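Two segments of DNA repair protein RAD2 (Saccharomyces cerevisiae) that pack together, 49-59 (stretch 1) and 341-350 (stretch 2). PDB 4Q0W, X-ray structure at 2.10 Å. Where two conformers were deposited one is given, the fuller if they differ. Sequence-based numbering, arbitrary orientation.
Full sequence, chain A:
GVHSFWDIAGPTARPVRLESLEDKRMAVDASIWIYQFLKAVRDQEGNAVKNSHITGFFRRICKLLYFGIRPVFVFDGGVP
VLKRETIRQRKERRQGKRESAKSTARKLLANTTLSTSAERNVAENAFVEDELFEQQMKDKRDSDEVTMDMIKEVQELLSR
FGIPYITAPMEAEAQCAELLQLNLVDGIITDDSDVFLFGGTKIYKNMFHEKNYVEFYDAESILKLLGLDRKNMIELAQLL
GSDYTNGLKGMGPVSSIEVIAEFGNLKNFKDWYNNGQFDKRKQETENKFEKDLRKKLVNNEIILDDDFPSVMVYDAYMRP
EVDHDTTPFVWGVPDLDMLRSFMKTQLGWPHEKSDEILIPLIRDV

Stretch 1 49-59: VKNSHITGFFR
Stretch 2 341-350: SFMKTQLGWP

The most unusual feature of this contact is its one polar link, a side-chain-to-backbone hydrogen bond made near the N-terminal start of helix 52-59 and the C-terminal part of the other helix. Asn51 ND2 donates to Gln346 O at 2.8 Å, with an N-H...O angle of 134°. Asn51 occupies the N-cap position before helix 52-59, yet its side chain makes no capping bond; its ND2 donates to the other stretch.

The backbone around Asn51 is a turn leading into the helix. Residues Val49 to Ser52 form a type II beta turn, in which Lys50 has phi/psi -63/136 and Asn51 has 53/30, a left-handed conformation that asparagine tolerates well. From Ser52 onward phi/psi values are helical, and Asn51 O accepts from Ile54 N (2.8 Å) and Thr55 N (3.2 Å). The CA-to-CB bond of Asn51 points toward the second stretch, and chi1 -72° (m) with chi2 -34° brings ND2 to its acceptor. Asn51 and Gln346 also set the register, their CA atoms lying 7.1 Å apart.

Helix 52-59 and the helix beginning before Ser341 run roughly antiparallel, with 147° between their N-to-C directions and a closest axial approach of 10.6 Å. At least 285 residues separate any touching pair in sequence, and the two stretches together bury 440 Å². Ile54, Phe58, Phe342 and Met343 are buried; Ile54 (73 Å²), Leu347 (65 Å²) and Phe58 (64 Å²) have the largest areas covered by the other stretch.

Ile54 is the central knob. Pointing toward the other helix with chi1 and chi2 both m (-56°, -70°), it sits among Phe342, Met343, Gln346 and Leu347. Its CG2 lies 3.7 Å from Phe342 CE2, at the edge of that ring, 3.9 Å from Leu347 CD1 and 4.1 Å from Met343 SD. The hole is lined by Phe342, Met343, Leu347 and the CB of Gln346, so a branched aliphatic side chain suits it. Phe342 reaches it with chi1 t (-175°) and chi2 87°; Gln346, m/m with chi3 -25°, contributes its CB, 4.3 Å from Ile54 CG2.

One helical turn later, Phe58 (chi1 -176°, t; chi2 -88°) forms an aromatic site. Met343, m at all three chi angles, places CE over one face of the ring, 3.7 Å from the centroid of Phe58 and 23° off the ring normal. Met343 SD lies obliquely, 4.4 Å from the same centroid. The flexible thioether thus supplies a methyl group to an aromatic face. Trp349 directs its edge toward the face of Phe58: the centroid of its six-membered ring is 5.1 Å from that of Phe58, the planes meet at 74°, and Phe58 CE1 approaches Trp349 CZ3 to 3.7 Å.

Trp349 gets there after the chain leaves its helix. Gly348 has phi/psi 75/11, a positive phi that favours glycine, and Trp349 follows at -67/120 with chi1 -75° (m) and chi2 25°. Just before, Leu347 (m/t) leaves its backbone sideways, but its end comes nearer: Leu347 CD2 packs 3.6 Å from Asn51 CB, and Leu347 CD1 lies 3.4 Å from Thr55 OG1. Leu347 thus packs against Asn51 and Thr55 and also lines the pocket for Ile54.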

# COMPACT_ATOMS: atom_id res chain seq x y z
N VAL A 49 3.65 24.70 23.40
CA VAL A 49 4.32 25.24 24.59
C VAL A 49 5.13 26.48 24.21
O VAL A 49 5.67 26.56 23.10
CB VAL A 49 5.19 24.17 25.35
CG1 VAL A 49 5.39 22.92 24.52
CG2 VAL A 49 6.54 24.74 25.79
N LYS A 50 5.19 27.45 25.12
CA LYS A 50 5.82 28.75 24.87
C LYS A 50 7.32 28.69 24.55
O LYS A 50 8.08 27.98 25.22
CB LYS A 50 5.58 29.70 26.05
N ASN A 51 7.72 29.46 23.54
CA ASN A 51 9.12 29.59 23.13
C ASN A 51 9.84 28.26 22.86
O ASN A 51 11.06 28.16 23.04
CB ASN A 51 9.89 30.45 24.14
CG ASN A 51 9.52 31.94 24.05
OD1 ASN A 51 9.23 32.46 22.97
ND2 ASN A 51 9.55 32.61 25.19
N SER A 52 9.10 27.25 22.43
CA SER A 52 9.67 25.95 22.08
C SER A 52 10.72 26.08 20.97
O SER A 52 11.61 25.23 20.85
CB SER A 52 8.57 24.99 21.62
OG SER A 52 8.02 25.42 20.39
N HIS A 53 10.60 27.12 20.16
CA HIS A 53 11.61 27.38 19.14
C HIS A 53 12.95 27.74 19.77
O HIS A 53 14.01 27.41 19.22
CB HIS A 53 11.15 28.50 18.21
CG HIS A 53 10.96 29.82 18.89
ND1 HIS A 53 10.05 30.01 19.91
CD2 HIS A 53 11.57 31.02 18.70
CE1 HIS A 53 10.10 31.26 20.32
NE2 HIS A 53 11.02 31.89 19.60
N ILE A 54 12.92 28.42 20.91
CA ILE A 54 14.14 28.76 21.63
C ILE A 54 14.73 27.52 22.27
O ILE A 54 15.92 27.24 22.13
CB ILE A 54 13.90 29.84 22.71
CG1 ILE A 54 13.28 31.09 22.09
CG2 ILE A 54 15.21 30.18 23.44
CD1 ILE A 54 14.22 31.85 21.20
N THR A 55 13.89 26.77 22.98
CA THR A 55 14.32 25.53 23.62
C THR A 55 14.90 24.57 22.58
O THR A 55 15.97 23.99 22.78
CB THR A 55 13.14 24.84 24.34
OG1 THR A 55 12.62 25.72 25.35
CG2 THR A 55 13.57 23.54 25.00
N GLY A 56 14.20 24.44 21.45
CA GLY A 56 14.61 23.55 20.38
C GLY A 56 15.94 23.94 19.78
O GLY A 56 16.85 23.11 19.69
N PHE A 57 16.07 25.19 19.36
CA PHE A 57 17.32 25.67 18.80
C PHE A 57 18.47 25.52 19.79
O PHE A 57 19.55 25.06 19.41
CB PHE A 57 17.22 27.13 18.35
CG PHE A 57 16.85 27.29 16.90
CD1 PHE A 57 15.53 27.14 16.49
CD2 PHE A 57 17.82 27.62 15.96
CE1 PHE A 57 15.18 27.31 15.16
CE2 PHE A 57 17.48 27.78 14.63
CZ PHE A 57 16.15 27.62 14.23
N PHE A 58 18.24 25.90 21.06
CA PHE A 58 19.30 25.83 22.07
C PHE A 58 19.87 24.41 22.21
O PHE A 58 21.09 24.22 22.23
CB PHE A 58 18.81 26.36 23.43
CG PHE A 58 19.88 26.41 24.49
CD1 PHE A 58 20.13 25.30 25.30
CD2 PHE A 58 20.63 27.56 24.70
CE1 PHE A 58 21.13 25.35 26.29
CE2 PHE A 58 21.62 27.61 25.68
CZ PHE A 58 21.87 26.50 26.47
N ARG A 59 18.98 23.43 22.32
CA ARG A 59 19.38 22.04 22.47
C ARG A 59 20.18 21.50 21.27
O ARG A 59 21.15 20.75 21.43
CB ARG A 59 18.12 21.18 22.68
CG ARG A 59 18.39 19.69 22.82
CD ARG A 59 17.09 18.93 23.08
N SER A 341 21.56 35.82 30.27
CA SER A 341 20.44 36.75 30.30
C SER A 341 19.38 36.42 29.24
O SER A 341 18.17 36.58 29.48
CB SER A 341 20.93 38.20 30.18
OG SER A 341 21.79 38.37 29.07
N PHE A 342 19.81 35.92 28.08
CA PHE A 342 18.87 35.55 27.02
C PHE A 342 17.94 34.44 27.46
O PHE A 342 16.72 34.56 27.32
CB PHE A 342 19.60 35.11 25.75
CG PHE A 342 18.68 34.82 24.59
CD1 PHE A 342 18.28 35.84 23.74
CD2 PHE A 342 18.20 33.53 24.36
CE1 PHE A 342 17.43 35.59 22.66
CE2 PHE A 342 17.33 33.26 23.28
CZ PHE A 342 16.95 34.30 22.43
N MET A 343 18.51 33.34 27.95
CA MET A 343 17.73 32.21 28.42
C MET A 343 16.87 32.56 29.65
O MET A 343 15.77 32.02 29.84
CB MET A 343 18.64 31.01 28.74
CG MET A 343 19.40 30.47 27.53
SD MET A 343 18.31 29.96 26.18
CE MET A 343 17.86 28.30 26.70
N LYS A 344 17.38 33.46 30.48
CA LYS A 344 16.63 33.94 31.64
C LYS A 344 15.37 34.62 31.16
O LYS A 344 14.25 34.26 31.54
CB LYS A 344 17.47 34.96 32.42
CG LYS A 344 16.74 35.59 33.58
CD LYS A 344 16.70 34.63 34.76
CE LYS A 344 16.16 35.34 36.00
NZ LYS A 344 16.02 34.38 37.13
N THR A 345 15.56 35.59 30.28
CA THR A 345 14.48 36.39 29.74
C THR A 345 13.46 35.54 28.96
O THR A 345 12.25 35.71 29.14
CB THR A 345 15.03 37.48 28.81
OG1 THR A 345 15.79 38.42 29.58
CG2 THR A 345 13.91 38.20 28.10
N GLN A 346 13.95 34.65 28.10
CA GLN A 346 13.08 33.91 27.17
C GLN A 346 12.40 32.72 27.80
O GLN A 346 11.26 32.38 27.44
CB GLN A 346 13.87 33.44 25.95
CG GLN A 346 14.43 34.57 25.09
CD GLN A 346 13.34 35.36 24.39
OE1 GLN A 346 12.24 34.85 24.15
NE2 GLN A 346 13.63 36.61 24.06
N LEU A 347 13.08 32.07 28.74
CA LEU A 347 12.61 30.78 29.26
C LEU A 347 12.58 30.68 30.79
O LEU A 347 12.22 29.64 31.33
CB LEU A 347 13.47 29.65 28.69
CG LEU A 347 13.40 29.40 27.18
CD1 LEU A 347 14.36 28.30 26.77
CD2 LEU A 347 11.98 29.04 26.76
N GLY A 348 12.99 31.74 31.48
CA GLY A 348 13.01 31.72 32.93
C GLY A 348 14.15 30.91 33.52
O GLY A 348 14.16 30.65 34.73
N TRP A 349 15.11 30.50 32.69
CA TRP A 349 16.24 29.71 33.16
C TRP A 349 17.14 30.51 34.09
O TRP A 349 17.72 31.52 33.66
CB TRP A 349 17.10 29.26 31.99
CG TRP A 349 16.55 28.15 31.16
CD1 TRP A 349 15.24 27.80 30.99
CD2 TRP A 349 17.32 27.23 30.36
NE1 TRP A 349 15.15 26.72 30.14
CE2 TRP A 349 16.41 26.35 29.74
CE3 TRP A 349 18.69 27.06 30.12
CZ2 TRP A 349 16.82 25.32 28.89
CZ3 TRP A 349 19.10 26.04 29.28
CH2 TRP A 349 18.17 25.18 28.67
N PRO A 350 17.30 30.07 35.35
CA PRO A 350 18.29 30.77 36.18
C PRO A 350 19.69 30.60 35.58
O PRO A 350 19.93 29.60 34.90
CB PRO A 350 18.20 30.06 37.54
CG PRO A 350 17.50 28.76 37.28
CD PRO A 350 16.61 28.99 36.08